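Long-range contacts in catalytic domain of the nuclear inclusion protein A (nia) (PDB 1LVM), which cleaves peptide bonds sequence-specifically as a chymotrypsin-type cysteine protease, probably acting on the viral polyprotein: residues T51-L55 and L84-D89; E115-T121 and S161-R167; S134-T139 and K149-Q153. The protein carries 1 engineered substitution. All coordinates share one frame; numbering follows the deposited sequence.

Contact 1 (T51-L55 and L84-D89)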
# COMPACT_ATOMS: atom_id res chain seq x y z
N THR A 51 0.64 -0.78 -5.15
CA THR A 51 1.74 -0.81 -4.17
C THR A 51 2.56 0.48 -4.23
O THR A 51 2.15 1.47 -4.91
CB THR A 51 2.62 -2.07 -4.36
OG1 THR A 51 3.55 -2.17 -3.29
CG2 THR A 51 3.43 -2.03 -5.74
N ASN A 52 3.66 0.50 -3.50
CA ASN A 52 4.47 1.74 -3.47
C ASN A 52 5.32 1.88 -4.73
O ASN A 52 5.90 0.91 -5.19
CB ASN A 52 5.45 1.68 -2.29
CG ASN A 52 4.74 1.49 -0.97
OD1 ASN A 52 4.40 0.36 -0.58
ND2 ASN A 52 4.52 2.61 -0.27
N LYS A 53 5.43 3.09 -5.26
CA LYS A 53 6.26 3.33 -6.41
C LYS A 53 7.73 3.00 -6.04
O LYS A 53 8.48 2.53 -6.90
CB LYS A 53 6.13 4.83 -6.79
CG LYS A 53 6.58 5.20 -8.19
CD LYS A 53 6.45 6.71 -8.44
CE LYS A 53 5.02 7.12 -8.85
NZ LYS A 53 4.93 8.62 -8.93
N HIS A 54 8.15 3.18 -4.78
CA HIS A 54 9.56 2.92 -4.49
C HIS A 54 9.95 1.47 -4.55
O HIS A 54 11.10 1.14 -4.43
CB HIS A 54 10.03 3.59 -3.17
CG HIS A 54 9.55 2.91 -1.95
ND1 HIS A 54 8.41 3.30 -1.30
CD2 HIS A 54 10.06 1.84 -1.26
CE1 HIS A 54 8.23 2.51 -0.26
NE2 HIS A 54 9.21 1.61 -0.20
N LEU A 55 8.99 0.59 -4.74
CA LEU A 55 9.32 -0.82 -4.95
C LEU A 55 10.26 -0.89 -6.19
O LEU A 55 11.07 -1.81 -6.35
CB LEU A 55 8.01 -1.57 -5.31
CG LEU A 55 8.19 -3.07 -5.67
CD1 LEU A 55 8.91 -3.82 -4.54
CD2 LEU A 55 6.81 -3.70 -5.90
N LEU A 84 1.87 4.65 -13.36
CA LEU A 84 2.38 5.57 -12.30
C LEU A 84 1.34 6.55 -11.81
O LEU A 84 0.60 7.08 -12.62
CB LEU A 84 3.55 6.42 -12.87
CG LEU A 84 4.67 5.63 -13.52
CD1 LEU A 84 5.67 6.55 -14.29
CD2 LEU A 84 5.37 4.96 -12.43
N ILE A 85 1.31 6.79 -10.49
CA ILE A 85 0.44 7.79 -9.92
C ILE A 85 1.35 9.04 -9.71
O ILE A 85 2.27 9.11 -8.88
CB ILE A 85 -0.15 7.34 -8.52
CG1 ILE A 85 -0.80 5.93 -8.63
CG2 ILE A 85 -1.21 8.39 -8.04
CD1 ILE A 85 -2.03 5.91 -9.49
N ASP A 86 1.11 10.02 -10.54
CA ASP A 86 1.86 11.26 -10.58
C ASP A 86 2.09 11.91 -9.21
O ASP A 86 1.15 12.16 -8.46
CB ASP A 86 1.03 12.24 -11.47
CG ASP A 86 1.88 13.23 -12.22
OD1 ASP A 86 3.09 13.34 -11.93
OD2 ASP A 86 1.32 13.91 -13.12
N GLY A 87 3.34 12.16 -8.89
CA GLY A 87 3.66 12.86 -7.66
C GLY A 87 3.43 12.17 -6.34
O GLY A 87 3.64 12.81 -5.32
N ARG A 88 3.05 10.88 -6.35
CA ARG A 88 2.74 10.08 -5.11
C ARG A 88 3.61 8.81 -5.11
O ARG A 88 4.02 8.33 -6.17
CB ARG A 88 1.27 9.55 -5.11
CG ARG A 88 0.21 10.62 -4.75
CD ARG A 88 -1.24 10.16 -4.82
NE ARG A 88 -2.11 10.91 -3.85
CZ ARG A 88 -2.66 12.07 -4.13
NH1 ARG A 88 -2.44 12.60 -5.31
NH2 ARG A 88 -3.46 12.70 -3.26
N ASP A 89 3.85 8.26 -3.93
CA ASP A 89 4.57 6.99 -3.83
C ASP A 89 3.55 5.88 -4.06
O ASP A 89 3.30 5.02 -3.16
CB ASP A 89 5.18 6.85 -2.43
CG ASP A 89 5.91 5.52 -2.20
OD1 ASP A 89 6.47 4.96 -3.18
OD2 ASP A 89 5.89 5.05 -1.02
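Two first torsions bring His54 and Asp89 together. The carboxylate carbon CG of Asp89 stands opposite its own backbone N (chi1 178°), while the imidazole of His54 is folded between its backbone N and carbonyl carbon (chi1 75°), which with the ring's own rotation turns the ND1 edge to the acid. His54 ND1 then gives a hydrogen bond to Asp89 OD2 at 3.1 Å. The acceptor lies in the ring plane and is met on its syn side, somewhat out of the carboxylate plane, and the ring and carboxylate planes are 28° apart. A weaker bond runs from the same ND1 to OD1.

The carboxylate is gripped from further directions. His54 N reaches Asp89 OD1 at 2.9 Å, nearly in line with the C-O bond, and Asn52 ND2 reaches Asp89 OD2 at 2.9 Å from the face of the acid opposite to that used by ND1. Ser176 OG adds another bond to OD2, so the rotation of the group is well defined. This His-carboxylate pair resembles that of chymotrypsin-type proteases; an aromatic side chain of the bound peptide stacks on the His54 ring and packs on Asp89, which places the pair at the peptide site.

Lys53 reaches across to the turn 85-88. Bent at its third torsion, it inserts NZ between Ile85 O (2.7 Å) and Arg88 O (2.9 Å), the carbonyls of the first and last residues of a type II turn. The Arg88 carbonyl is met in its plane, the Ile85 carbonyl from above, on the face opposite Arg88 N. Lys53 also makes a cation-pi contact with Trp219.

The two loops follow strands 48-51 and 81-84. Leu40 of strand 36-45 packs against Asn52 and His54, and strand 171-179, from the second barrel, contributes His175 O and Ser176 to the Asn52-Asp89 side.

Contact 2 (E115-T121 and S161-R167)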
# COMPACT_ATOMS: atom_id res chain seq x y z
N GLU A 115 -10.36 11.94 10.29
CA GLU A 115 -11.07 10.68 10.44
C GLU A 115 -10.22 9.58 11.07
O GLU A 115 -8.97 9.62 11.08
CB GLU A 115 -11.63 10.21 9.09
CG GLU A 115 -10.58 9.69 8.15
CD GLU A 115 -11.23 9.06 6.91
OE1 GLU A 115 -12.27 8.39 7.03
OE2 GLU A 115 -10.69 9.23 5.82
N ARG A 116 -10.91 8.60 11.64
CA ARG A 116 -10.27 7.48 12.29
C ARG A 116 -9.91 6.34 11.33
O ARG A 116 -10.78 5.90 10.58
CB ARG A 116 -11.19 6.88 13.38
CG ARG A 116 -11.53 7.92 14.50
CD ARG A 116 -12.61 7.36 15.45
NE ARG A 116 -12.11 6.25 16.28
CZ ARG A 116 -11.37 6.39 17.39
NH1 ARG A 116 -11.04 7.60 17.85
NH2 ARG A 116 -10.95 5.31 18.05
N ILE A 117 -8.65 5.91 11.35
CA ILE A 117 -8.19 4.86 10.46
C ILE A 117 -7.43 3.81 11.22
O ILE A 117 -6.97 4.06 12.36
CB ILE A 117 -7.28 5.44 9.34
CG1 ILE A 117 -6.03 6.14 9.95
CG2 ILE A 117 -8.10 6.46 8.51
CD1 ILE A 117 -5.03 6.78 8.85
N CYS A 118 -7.32 2.61 10.64
CA CYS A 118 -6.49 1.58 11.23
C CYS A 118 -5.67 1.00 10.06
O CYS A 118 -5.93 1.23 8.87
CB CYS A 118 -7.32 0.47 11.94
SG CYS A 118 -8.45 -0.39 10.76
N LEU A 119 -4.63 0.31 10.43
CA LEU A 119 -3.74 -0.30 9.48
C LEU A 119 -4.03 -1.78 9.44
O LEU A 119 -4.01 -2.46 10.47
CB LEU A 119 -2.30 -0.06 9.90
CG LEU A 119 -1.20 -0.57 8.95
CD1 LEU A 119 -1.16 0.28 7.73
CD2 LEU A 119 0.15 -0.50 9.60
N VAL A 120 -4.19 -2.30 8.24
CA VAL A 120 -4.53 -3.71 8.03
C VAL A 120 -3.45 -4.44 7.33
O VAL A 120 -2.89 -3.92 6.38
CB VAL A 120 -5.86 -3.81 7.23
CG1 VAL A 120 -6.19 -5.38 6.89
CG2 VAL A 120 -6.98 -3.22 8.15
N THR A 121 -3.11 -5.63 7.83
CA THR A 121 -2.11 -6.41 7.19
C THR A 121 -2.50 -7.87 7.17
O THR A 121 -3.58 -8.24 7.60
CB THR A 121 -0.72 -6.18 7.86
OG1 THR A 121 -0.69 -6.69 9.21
CG2 THR A 121 -0.42 -4.69 7.93
N SER A 161 0.94 -1.42 3.10
CA SER A 161 -0.23 -1.94 3.85
C SER A 161 -1.33 -0.90 3.78
O SER A 161 -1.05 0.29 3.96
CB SER A 161 0.14 -2.24 5.31
OG SER A 161 1.16 -3.24 5.45
N PRO A 162 -2.61 -1.31 3.59
CA PRO A 162 -3.69 -0.31 3.51
C PRO A 162 -4.07 0.36 4.83
O PRO A 162 -4.07 -0.31 5.86
CB PRO A 162 -4.91 -1.12 3.00
CG PRO A 162 -4.62 -2.54 3.57
CD PRO A 162 -3.10 -2.67 3.31
N LEU A 163 -4.38 1.66 4.77
CA LEU A 163 -4.89 2.42 5.92
C LEU A 163 -6.37 2.35 5.58
O LEU A 163 -6.73 2.65 4.45
CB LEU A 163 -4.41 3.89 5.89
CG LEU A 163 -3.05 4.12 6.57
CD1 LEU A 163 -3.05 3.42 7.98
CD2 LEU A 163 -1.96 3.48 5.75
N VAL A 164 -7.21 1.92 6.53
CA VAL A 164 -8.65 1.73 6.32
C VAL A 164 -9.47 2.57 7.30
O VAL A 164 -9.16 2.62 8.50
CB VAL A 164 -9.02 0.19 6.57
CG1 VAL A 164 -10.45 -0.07 6.13
CG2 VAL A 164 -8.06 -0.73 5.77
N SER A 165 -10.50 3.23 6.77
CA SER A 165 -11.41 4.06 7.55
C SER A 165 -12.28 3.15 8.44
O SER A 165 -12.88 2.18 7.94
CB SER A 165 -12.37 4.77 6.59
OG SER A 165 -13.44 5.39 7.34
N THR A 166 -12.37 3.43 9.72
CA THR A 166 -13.21 2.57 10.56
C THR A 166 -14.65 3.02 10.31
O THR A 166 -15.60 2.32 10.63
CB THR A 166 -12.83 2.67 12.10
OG1 THR A 166 -13.05 4.04 12.51
CG2 THR A 166 -11.36 2.32 12.33
N ARG A 167 -14.82 4.19 9.70
CA ARG A 167 -16.18 4.67 9.44
C ARG A 167 -16.89 3.91 8.35
O ARG A 167 -18.04 3.57 8.53
CB ARG A 167 -16.22 6.14 9.04
CG ARG A 167 -17.66 6.70 9.10
CD ARG A 167 -17.71 8.17 8.70
NE ARG A 167 -17.05 8.40 7.42
CZ ARG A 167 -17.60 8.15 6.23
NH1 ARG A 167 -18.84 7.68 6.12
NH2 ARG A 167 -16.88 8.35 5.14
O HOH W 1 -12.93 6.89 9.55
O HOH W 2 -14.65 9.63 7.17
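Cys118 and Val164 form the hydrogen-bonded pair at the middle of an antiparallel strand contact that closes a six-stranded beta barrel, the fold element of chymotrypsin-type proteases: 116-123 and 162-165 are the first and last strands in the order around it. The short segments run 142° apart, antiparallel but strongly twisted.

Four backbone bonds carry the seam. Cys118 N gives to Val164 O and Val164 N to Cys118 O, both at 2.8 Å. Val120 N meets Pro162 O at 3.1 Å, almost straight on from the carbonyl, and at the other end Thr166 N reaches Arg116 O, also at 3.1 Å. Not every acceptor is served: Val120 O is buried against Pro162 CD and Ser161 CB and has no polar partner in the model, whereas Ser161 OG gets one in Gln158 O.

Between these bonds the side chains divide over two faces. Leu163 CD1 lies 3.7 Å from Leu119 CD1, with Ile117 CD1 beside it, on the face also touched by Val172. On the other, Val120 CG2 and Val164 CG2 meet at 3.6 Å, with Ile22 of helix 20-23 packing over both valines.

Polar atoms gather at the Glu115-Ser165 end of the pair. Glu115 OE1 is salt-bridged to Arg109 and its OE2 accepts from Gln112 N, so the carboxylate is held from both oxygens, and a water carries OE1 on to Arg167 NE. Ser165 OG, turned opposite its backbone N, receives a weak bond from Arg167 N. A second water accepts a hydrogen bond from Ser165 OG at 2.7 Å and donates to both Glu115 OE1 and Arg116 O, the latter at 2.6 Å, so that Arg116 O serves this water and Thr166 N together.

Contact 3 (S134-T139 and K149-Q153)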
# COMPACT_ATOMS: atom_id res chain seq x y z
N SER A 134 -4.71 -3.03 13.32
CA SER A 134 -4.03 -2.27 14.34
C SER A 134 -5.03 -1.47 15.13
O SER A 134 -6.22 -1.46 14.85
CB SER A 134 -3.04 -1.27 13.68
OG SER A 134 -3.79 -0.19 13.15
N ASP A 135 -4.50 -0.76 16.11
CA ASP A 135 -5.36 0.12 16.86
C ASP A 135 -5.58 1.32 15.94
O ASP A 135 -4.95 1.46 14.91
CB ASP A 135 -4.67 0.48 18.19
CG ASP A 135 -5.62 1.08 19.22
OD1 ASP A 135 -6.77 1.52 18.93
OD2 ASP A 135 -5.17 1.14 20.39
N THR A 136 -6.48 2.18 16.35
CA THR A 136 -6.94 3.33 15.58
C THR A 136 -6.22 4.64 15.83
O THR A 136 -5.93 5.00 16.96
CB THR A 136 -8.43 3.55 15.90
OG1 THR A 136 -9.13 2.37 15.56
CG2 THR A 136 -9.00 4.69 15.09
N SER A 137 -5.97 5.36 14.74
CA SER A 137 -5.33 6.67 14.82
C SER A 137 -6.18 7.70 14.03
O SER A 137 -6.89 7.31 13.12
CB SER A 137 -3.96 6.53 14.15
OG SER A 137 -3.36 7.77 13.82
N CYS A 138 -6.16 8.99 14.42
CA CYS A 138 -6.81 9.99 13.57
C CYS A 138 -5.73 10.35 12.49
O CYS A 138 -4.57 9.92 12.58
CB CYS A 138 -7.23 11.24 14.37
SG CYS A 138 -8.66 10.94 15.48
N THR A 139 -6.11 11.11 11.48
CA THR A 139 -5.19 11.44 10.39
C THR A 139 -5.41 12.82 9.87
O THR A 139 -6.54 13.34 9.92
CB THR A 139 -5.35 10.37 9.23
OG1 THR A 139 -4.32 10.54 8.26
CG2 THR A 139 -6.72 10.44 8.57
N LYS A 149 -0.49 12.09 7.67
CA LYS A 149 0.11 11.62 8.91
C LYS A 149 -0.76 10.58 9.59
O LYS A 149 -1.99 10.66 9.58
CB LYS A 149 0.23 12.82 9.90
CG LYS A 149 1.05 14.07 9.41
CD LYS A 149 1.10 15.26 10.53
CE LYS A 149 1.77 16.60 10.12
NZ LYS A 149 1.59 17.74 11.16
N HIS A 150 -0.10 9.64 10.27
CA HIS A 150 -0.85 8.68 11.04
C HIS A 150 0.03 8.33 12.21
O HIS A 150 1.25 8.54 12.14
CB HIS A 150 -1.31 7.45 10.19
CG HIS A 150 -0.28 6.38 10.02
ND1 HIS A 150 0.39 6.17 8.82
CD2 HIS A 150 0.20 5.46 10.89
CE1 HIS A 150 1.24 5.16 8.97
NE2 HIS A 150 1.14 4.71 10.22
N TRP A 151 -0.58 7.86 13.32
CA TRP A 151 0.20 7.50 14.50
C TRP A 151 0.10 6.02 14.89
O TRP A 151 0.02 5.66 16.06
CB TRP A 151 -0.21 8.43 15.67
CG TRP A 151 0.21 9.84 15.41
CD1 TRP A 151 1.37 10.43 15.81
CD2 TRP A 151 -0.49 10.85 14.64
NE1 TRP A 151 1.44 11.73 15.35
CE2 TRP A 151 0.31 12.02 14.63
CE3 TRP A 151 -1.70 10.89 13.96
CZ2 TRP A 151 -0.06 13.18 13.99
CZ3 TRP A 151 -2.08 12.07 13.31
CH2 TRP A 151 -1.26 13.19 13.34
N ILE A 152 0.09 5.14 13.89
CA ILE A 152 0.09 3.70 14.15
C ILE A 152 1.49 3.13 14.10
O ILE A 152 2.19 3.32 13.12
CB ILE A 152 -0.79 2.99 13.13
CG1 ILE A 152 -2.20 3.58 13.26
CG2 ILE A 152 -0.72 1.45 13.32
CD1 ILE A 152 -3.20 3.27 12.08
N GLN A 153 1.91 2.38 15.13
CA GLN A 153 3.26 1.82 15.14
C GLN A 153 3.41 0.85 13.98
O GLN A 153 2.60 -0.02 13.81
CB GLN A 153 3.50 1.06 16.43
CG GLN A 153 4.24 1.78 17.46
CD GLN A 153 5.03 0.81 18.25
OE1 GLN A 153 4.48 -0.16 18.76
NE2 GLN A 153 6.34 1.03 18.35
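Lys149 O takes a hydrogen bond from Thr139 OG1 at 2.7 Å, the hydroxyl having been set opposite its own backbone N (chi1 -171°). The donor lies 28° off the carbonyl plane, and Thr139 CA adds a CA-H...O contact to the same oxygen. The lysine chain itself runs fully extended and away from the other segment.

At His150 the contact is slight. The ring turns from the pairing toward Ile117, Phe187 and His175; of its side chain CB alone comes near Ser137 OG, and the backbone carbonyl carbon lies closer still.

Trp151 is the polar centre. Its backbone N gives a nearly straight bond (164°) to Ser137 OG at 2.8 Å, and that hydroxyl in turn donates to Cys138 O, also at 2.8 Å. The indole presents an edge to the same group of atoms: Trp151 CE3 is 3.3 Å from Cys138 O, with both that oxygen and Ser137 OG in the ring plane.

Ile152 supplies the apolar part. CG1 presses on Ser137 CB at 3.5 Å, and CG2, on the far branch, rests 3.5 Å from Ser134 OG, a hydroxyl that donates to Asp135 O and accepts from Leu119 N of the adjoining strand.

The segments belong to the hairpin of strands 130-142 and 147-150 in the second barrel, where the regular backbone pairing of Lys149 with Phe140 lies just beyond. Both hydrogen bonds between the two segments use a serine or threonine hydroxyl, which implies that here side chains stand in for ladder bonds across an irregular, weakly bonded strand.

Overall arrangement
Along the chain contact 1 comes first and is complete before contact 2 opens; contact 3 is nested inside the loop that contact 2 closes. Contact 1 joins loops after strands 48-51 and 81-84, both in the first sheet, and its centre is about 19 Å from that of contact 2 and about 21 Å from that of contact 3, with no touch to either. Contacts 2 and 3 share the six-stranded barrel, their centres about 8 Å apart, and meet where strands 116-123 and 130-142 are neighbours. Strand 171-179 of that barrel reaches Asn52 and Asp89, which places the histidine-carboxylate pair where the two sheets meet, as in chymotrypsin-type proteases.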